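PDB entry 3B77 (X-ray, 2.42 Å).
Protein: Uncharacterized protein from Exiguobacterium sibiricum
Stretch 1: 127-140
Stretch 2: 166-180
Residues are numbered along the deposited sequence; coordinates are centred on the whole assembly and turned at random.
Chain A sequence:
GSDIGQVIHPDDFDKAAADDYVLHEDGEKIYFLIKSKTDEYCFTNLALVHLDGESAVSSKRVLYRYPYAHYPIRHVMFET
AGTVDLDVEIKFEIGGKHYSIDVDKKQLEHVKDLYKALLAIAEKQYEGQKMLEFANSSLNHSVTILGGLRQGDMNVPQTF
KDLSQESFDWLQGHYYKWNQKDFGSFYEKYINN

Stretch 1 127-140: EGQKMLEFANSSLN
Stretch 2 (166-180) ESFDWLQGHYYKWNQ

Two helices of one chain pack antiparallel: 127-140 is helical throughout, 166-178 is helical, and Asn179 and Gln180 lie in loop or turn. The N-to-C directions differ by 171° and the axes approach to 9.4 Å. The CA atoms of Gly128 and Trp178 lie 4.5 Å apart, those of Asn136 and Leu171 7.4 Å, and those of Leu139 and Ser167 7.7 Å, so the helices are tightest where stretch 1 begins. Together they bury 614 Å². Backbone torsions stay near -60/-42 in stretch 1; in stretch 2 they shift to -100/-2 at Trp178 and -116/62 at Asn179.

Gly128 permits the close approach: an ideal CB here would lie 2.6 Å from Trp178 O, a clash, and without it Gly128 O comes 3.3 Å from Trp178 CB. Gln129 (chi1 m, chi2 m) starts out pointing away, but its end returns, with NE2 3.4 Å from Asn179 OD1. The CA-to-CB bond of Met131, a selenomethionine (chi1 m, chi2 m, chi3 107°), points toward stretch 2, though the end of the side chain leads away; CB lies over one face of the Trp178 indole (chi1 m, chi2 113°), 3.6 Å from the six-membered-ring centroid, a CH-pi contact; its SE lies obliquely, 5.0 Å from the same centroid. That indole is steadied within its own helix by a hydrogen bond from Trp178 NE1 to His174 ND1 (3.1 Å).

Leu132 (chi1 -92°, chi2 t) sets CG 3.8 Å from Trp178 CB, CD2 3.6 Å from His174 O and CD1 3.8 Å from Asn179 ND2. The Asn179 amide is itself anchored, ND2 donating to Tyr175 O at 2.9 Å. Ala135 serves two partners: its CB covers one face of the His174 ring (chi1 m, chi2 -87°), 3.7 Å from the centroid, while its O accepts a direct hydrogen bond from Trp170 NE1 at 2.8 Å, with an N-H...O angle of 156°. The acceptor lies at the indole edge, near the ring plane, where the N-H points; Trp170 is t with chi2 -85°.

Asn136 (chi1 m) points away at CB, yet OD1 accepts from a water at 3.0 Å between OD1 and the water O; the same water O donates to Leu171 O at 3.2 Å, bridging the helices. Ser138 (m) brings CB within 4.1 Å of Trp170 CZ2, while its OG donates to Phe134 O at 2.7 Å. Leu139 (chi1 t, chi2 t) makes the last contacts of stretch 1, its CD1 3.6 Å from both Trp170 CD1 and Leu171 CD2 (Leu171 chi1 m, chi2 t) and 3.8 Å from Ser167 OG.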

# COMPACT_ATOMS: atom_id res chain seq x y z
N GLU A 127 35.69 -0.52 22.73
CA GLU A 127 34.83 0.58 23.07
C GLU A 127 34.61 1.44 21.83
O GLU A 127 33.49 1.83 21.55
CB GLU A 127 35.43 1.37 24.23
CG GLU A 127 34.37 1.67 25.31
CD GLU A 127 34.89 1.42 26.72
OE1 GLU A 127 35.41 2.40 27.34
OE2 GLU A 127 34.79 0.24 27.19
N GLY A 128 35.66 1.66 21.04
CA GLY A 128 35.55 2.41 19.82
C GLY A 128 34.54 1.82 18.86
O GLY A 128 33.81 2.57 18.19
N GLN A 129 34.49 0.49 18.76
CA GLN A 129 33.52 -0.13 17.86
C GLN A 129 32.11 0.17 18.31
O GLN A 129 31.21 0.33 17.46
CB GLN A 129 33.75 -1.67 17.72
CG GLN A 129 34.94 -2.03 16.77
CD GLN A 129 34.87 -1.29 15.39
OE1 GLN A 129 34.01 -1.58 14.55
NE2 GLN A 129 35.78 -0.30 15.20
N LYS A 130 31.89 0.26 19.63
CA LYS A 130 30.58 0.60 20.16
C LYS A 130 30.21 2.05 19.80
O LYS A 130 29.07 2.33 19.48
CB LYS A 130 30.52 0.38 21.69
CG LYS A 130 30.60 -1.09 22.18
N MSE A 131 31.18 2.95 19.87
CA MSE A 131 30.96 4.36 19.52
C MSE A 131 30.71 4.54 18.04
O MSE A 131 29.89 5.34 17.70
CB MSE A 131 32.14 5.21 19.92
CG MSE A 131 32.45 5.18 21.40
SE MSE A 131 31.03 5.91 22.54
CE MSE A 131 30.32 4.23 23.32
N LEU A 132 31.39 3.79 17.17
CA LEU A 132 31.10 3.85 15.73
C LEU A 132 29.62 3.54 15.47
O LEU A 132 28.98 4.25 14.69
CB LEU A 132 31.94 2.85 14.91
CG LEU A 132 33.26 3.31 14.33
CD1 LEU A 132 33.83 2.18 13.48
CD2 LEU A 132 33.08 4.58 13.52
N GLU A 133 29.14 2.45 16.06
CA GLU A 133 27.74 2.05 15.97
C GLU A 133 26.80 3.18 16.34
O GLU A 133 25.84 3.45 15.63
CB GLU A 133 27.46 0.86 16.88
CG GLU A 133 28.17 -0.49 16.46
CD GLU A 133 28.04 -1.60 17.54
OE1 GLU A 133 27.32 -1.38 18.55
OE2 GLU A 133 28.67 -2.70 17.37
N PHE A 134 27.04 3.84 17.46
CA PHE A 134 26.18 4.98 17.83
C PHE A 134 26.32 6.13 16.85
O PHE A 134 25.35 6.90 16.62
CB PHE A 134 26.52 5.56 19.23
CG PHE A 134 26.41 4.58 20.38
CD1 PHE A 134 25.41 3.63 20.43
CD2 PHE A 134 27.29 4.66 21.45
CE1 PHE A 134 25.32 2.76 21.50
CE2 PHE A 134 27.19 3.80 22.52
CZ PHE A 134 26.21 2.86 22.54
N ALA A 135 27.53 6.31 16.33
CA ALA A 135 27.83 7.37 15.37
C ALA A 135 26.97 7.19 14.11
O ALA A 135 26.34 8.17 13.61
CB ALA A 135 29.32 7.41 15.03
N ASN A 136 26.86 5.94 13.65
CA ASN A 136 26.12 5.65 12.44
C ASN A 136 24.63 5.75 12.66
O ASN A 136 23.90 6.32 11.84
CB ASN A 136 26.47 4.27 11.86
CG ASN A 136 27.96 4.15 11.43
OD1 ASN A 136 28.64 5.17 11.16
ND2 ASN A 136 28.46 2.89 11.35
N SER A 137 24.19 5.20 13.79
CA SER A 137 22.79 5.26 14.17
C SER A 137 22.32 6.68 14.33
O SER A 137 21.17 6.97 14.00
CB SER A 137 22.54 4.49 15.47
OG SER A 137 22.81 3.11 15.30
N SER A 138 23.16 7.55 14.90
CA SER A 138 22.78 8.95 15.05
C SER A 138 22.61 9.59 13.69
O SER A 138 21.77 10.50 13.52
CB SER A 138 23.79 9.77 15.90
OG SER A 138 23.99 9.18 17.19
N LEU A 139 23.40 9.13 12.71
CA LEU A 139 23.36 9.73 11.37
C LEU A 139 22.01 9.43 10.72
O LEU A 139 21.33 10.32 10.17
CB LEU A 139 24.57 9.34 10.51
CG LEU A 139 24.61 10.12 9.18
CD1 LEU A 139 25.99 10.23 8.59
CD2 LEU A 139 23.64 9.50 8.17
N ASN A 140 21.59 8.20 10.85
CA ASN A 140 20.26 7.81 10.42
C ASN A 140 19.17 8.57 11.16
O ASN A 140 18.22 9.06 10.54
CB ASN A 140 20.09 6.31 10.59
CG ASN A 140 21.08 5.49 9.71
OD1 ASN A 140 21.53 5.95 8.65
ND2 ASN A 140 21.44 4.30 10.18
N GLU A 166 28.60 17.76 5.36
CA GLU A 166 28.29 17.36 6.75
C GLU A 166 28.22 15.82 6.86
O GLU A 166 28.89 15.22 7.68
CB GLU A 166 26.99 17.96 7.24
CG GLU A 166 27.02 19.46 7.48
CD GLU A 166 28.21 19.94 8.29
OE1 GLU A 166 28.71 19.26 9.22
OE2 GLU A 166 28.66 21.02 7.94
N SER A 167 27.43 15.17 6.06
CA SER A 167 27.37 13.70 6.19
C SER A 167 28.76 13.09 6.06
O SER A 167 29.18 12.31 6.91
CB SER A 167 26.38 13.12 5.17
OG SER A 167 26.44 11.72 5.17
N PHE A 168 29.50 13.49 5.03
CA PHE A 168 30.84 13.00 4.81
C PHE A 168 31.75 13.21 6.00
O PHE A 168 32.40 12.26 6.46
CB PHE A 168 31.49 13.61 3.54
CG PHE A 168 32.80 12.92 3.16
CD1 PHE A 168 32.78 11.62 2.72
CD2 PHE A 168 34.01 13.57 3.28
CE1 PHE A 168 33.97 10.97 2.42
CE2 PHE A 168 35.16 12.97 2.97
CZ PHE A 168 35.17 11.66 2.55
N ASP A 169 31.80 14.44 6.49
CA ASP A 169 32.61 14.75 7.65
C ASP A 169 32.29 13.91 8.88
O ASP A 169 33.19 13.55 9.62
CB ASP A 169 32.45 16.23 8.04
CG ASP A 169 33.12 17.17 7.03
OD1 ASP A 169 34.04 16.65 6.30
OD2 ASP A 169 32.77 18.41 6.99
N TRP A 170 31.02 13.70 9.15
CA TRP A 170 30.60 12.91 10.26
C TRP A 170 31.06 11.44 10.03
O TRP A 170 31.71 10.85 10.88
CB TRP A 170 29.08 13.00 10.36
CG TRP A 170 28.49 12.18 11.45
CD1 TRP A 170 28.17 10.88 11.39
CD2 TRP A 170 28.19 12.60 12.79
NE1 TRP A 170 27.68 10.44 12.58
CE2 TRP A 170 27.66 11.48 13.47
CE3 TRP A 170 28.31 13.81 13.48
CZ2 TRP A 170 27.29 11.51 14.82
CZ3 TRP A 170 27.91 13.86 14.81
CH2 TRP A 170 27.43 12.72 15.47
N LEU A 171 30.80 10.87 8.87
CA LEU A 171 31.16 9.46 8.68
C LEU A 171 32.66 9.31 8.82
O LEU A 171 33.16 8.35 9.42
CB LEU A 171 30.69 8.94 7.31
CG LEU A 171 29.20 8.78 7.12
CD1 LEU A 171 28.84 8.07 5.77
CD2 LEU A 171 28.71 7.92 8.25
N GLN A 172 33.37 10.33 8.32
CA GLN A 172 34.80 10.28 8.25
C GLN A 172 35.45 10.56 9.59
O GLN A 172 36.35 9.84 10.01
CB GLN A 172 35.28 11.32 7.26
CG GLN A 172 36.77 11.25 7.09
CD GLN A 172 37.30 12.48 6.52
OE1 GLN A 172 36.93 13.59 6.99
NE2 GLN A 172 38.22 12.35 5.51
N GLY A 173 35.04 11.65 10.21
CA GLY A 173 35.56 12.04 11.52
C GLY A 173 35.44 10.87 12.47
O GLY A 173 36.37 10.51 13.12
N HIS A 174 34.29 10.23 12.49
CA HIS A 174 34.05 9.14 13.40
C HIS A 174 34.87 7.90 13.05
O HIS A 174 35.38 7.25 13.96
CB HIS A 174 32.54 8.83 13.50
CG HIS A 174 31.78 9.84 14.33
ND1 HIS A 174 31.65 9.74 15.69
CD2 HIS A 174 31.15 10.99 13.98
CE1 HIS A 174 30.96 10.76 16.16
NE2 HIS A 174 30.64 11.54 15.14
N TYR A 175 35.03 7.62 11.75
CA TYR A 175 35.86 6.51 11.31
C TYR A 175 37.29 6.67 11.87
O TYR A 175 37.83 5.75 12.45
CB TYR A 175 35.90 6.42 9.76
CG TYR A 175 36.69 5.20 9.26
CD1 TYR A 175 36.14 3.94 9.27
CD2 TYR A 175 37.99 5.35 8.78
CE1 TYR A 175 36.88 2.83 8.82
CE2 TYR A 175 38.73 4.30 8.33
CZ TYR A 175 38.17 3.01 8.36
OH TYR A 175 38.89 1.92 7.92
N TYR A 176 37.88 7.84 11.73
CA TYR A 176 39.23 8.06 12.21
C TYR A 176 39.33 8.25 13.71
O TYR A 176 40.38 8.00 14.30
CB TYR A 176 39.88 9.24 11.48
CG TYR A 176 40.16 8.95 10.02
CD1 TYR A 176 40.65 7.68 9.62
CD2 TYR A 176 39.99 9.95 9.02
CE1 TYR A 176 40.93 7.38 8.29
CE2 TYR A 176 40.28 9.65 7.66
CZ TYR A 176 40.74 8.33 7.32
OH TYR A 176 41.06 7.95 6.04
N LYS A 177 38.26 8.68 14.35
CA LYS A 177 38.30 8.80 15.80
C LYS A 177 38.24 7.46 16.53
O LYS A 177 38.95 7.27 17.50
CB LYS A 177 37.15 9.64 16.29
CG LYS A 177 37.22 9.97 17.75
CD LYS A 177 36.30 11.15 18.07
CE LYS A 177 36.42 11.57 19.53
NZ LYS A 177 35.60 12.78 19.91
N TRP A 178 37.38 6.55 16.06
CA TRP A 178 37.14 5.32 16.77
C TRP A 178 37.91 4.13 16.19
O TRP A 178 37.78 3.03 16.71
CB TRP A 178 35.63 5.02 16.83
CG TRP A 178 34.83 6.15 17.34
CD1 TRP A 178 33.92 6.89 16.65
CD2 TRP A 178 34.94 6.76 18.62
NE1 TRP A 178 33.44 7.92 17.44
CE2 TRP A 178 34.05 7.86 18.65
CE3 TRP A 178 35.72 6.49 19.75
CZ2 TRP A 178 33.88 8.65 19.77
CZ3 TRP A 178 35.56 7.28 20.86
CH2 TRP A 178 34.65 8.37 20.86
N ASN A 179 38.66 4.34 15.10
CA ASN A 179 39.66 3.39 14.61
C ASN A 179 41.01 4.07 14.71
O ASN A 179 41.66 4.27 13.69
CB ASN A 179 39.46 3.04 13.14
CG ASN A 179 38.23 2.27 12.89
OD1 ASN A 179 38.12 1.11 13.26
ND2 ASN A 179 37.30 2.89 12.18
N GLN A 180 41.43 4.42 15.92
CA GLN A 180 42.70 5.12 16.08
C GLN A 180 43.90 4.28 15.62
O GLN A 180 43.91 3.05 15.68
CB GLN A 180 42.86 5.68 17.49
CG GLN A 180 43.40 4.78 18.55
CD GLN A 180 43.41 5.48 19.96
OE1 GLN A 180 42.40 6.09 20.38
NE2 GLN A 180 44.54 5.40 20.66
O HOH W 1 31.56 5.78 10.53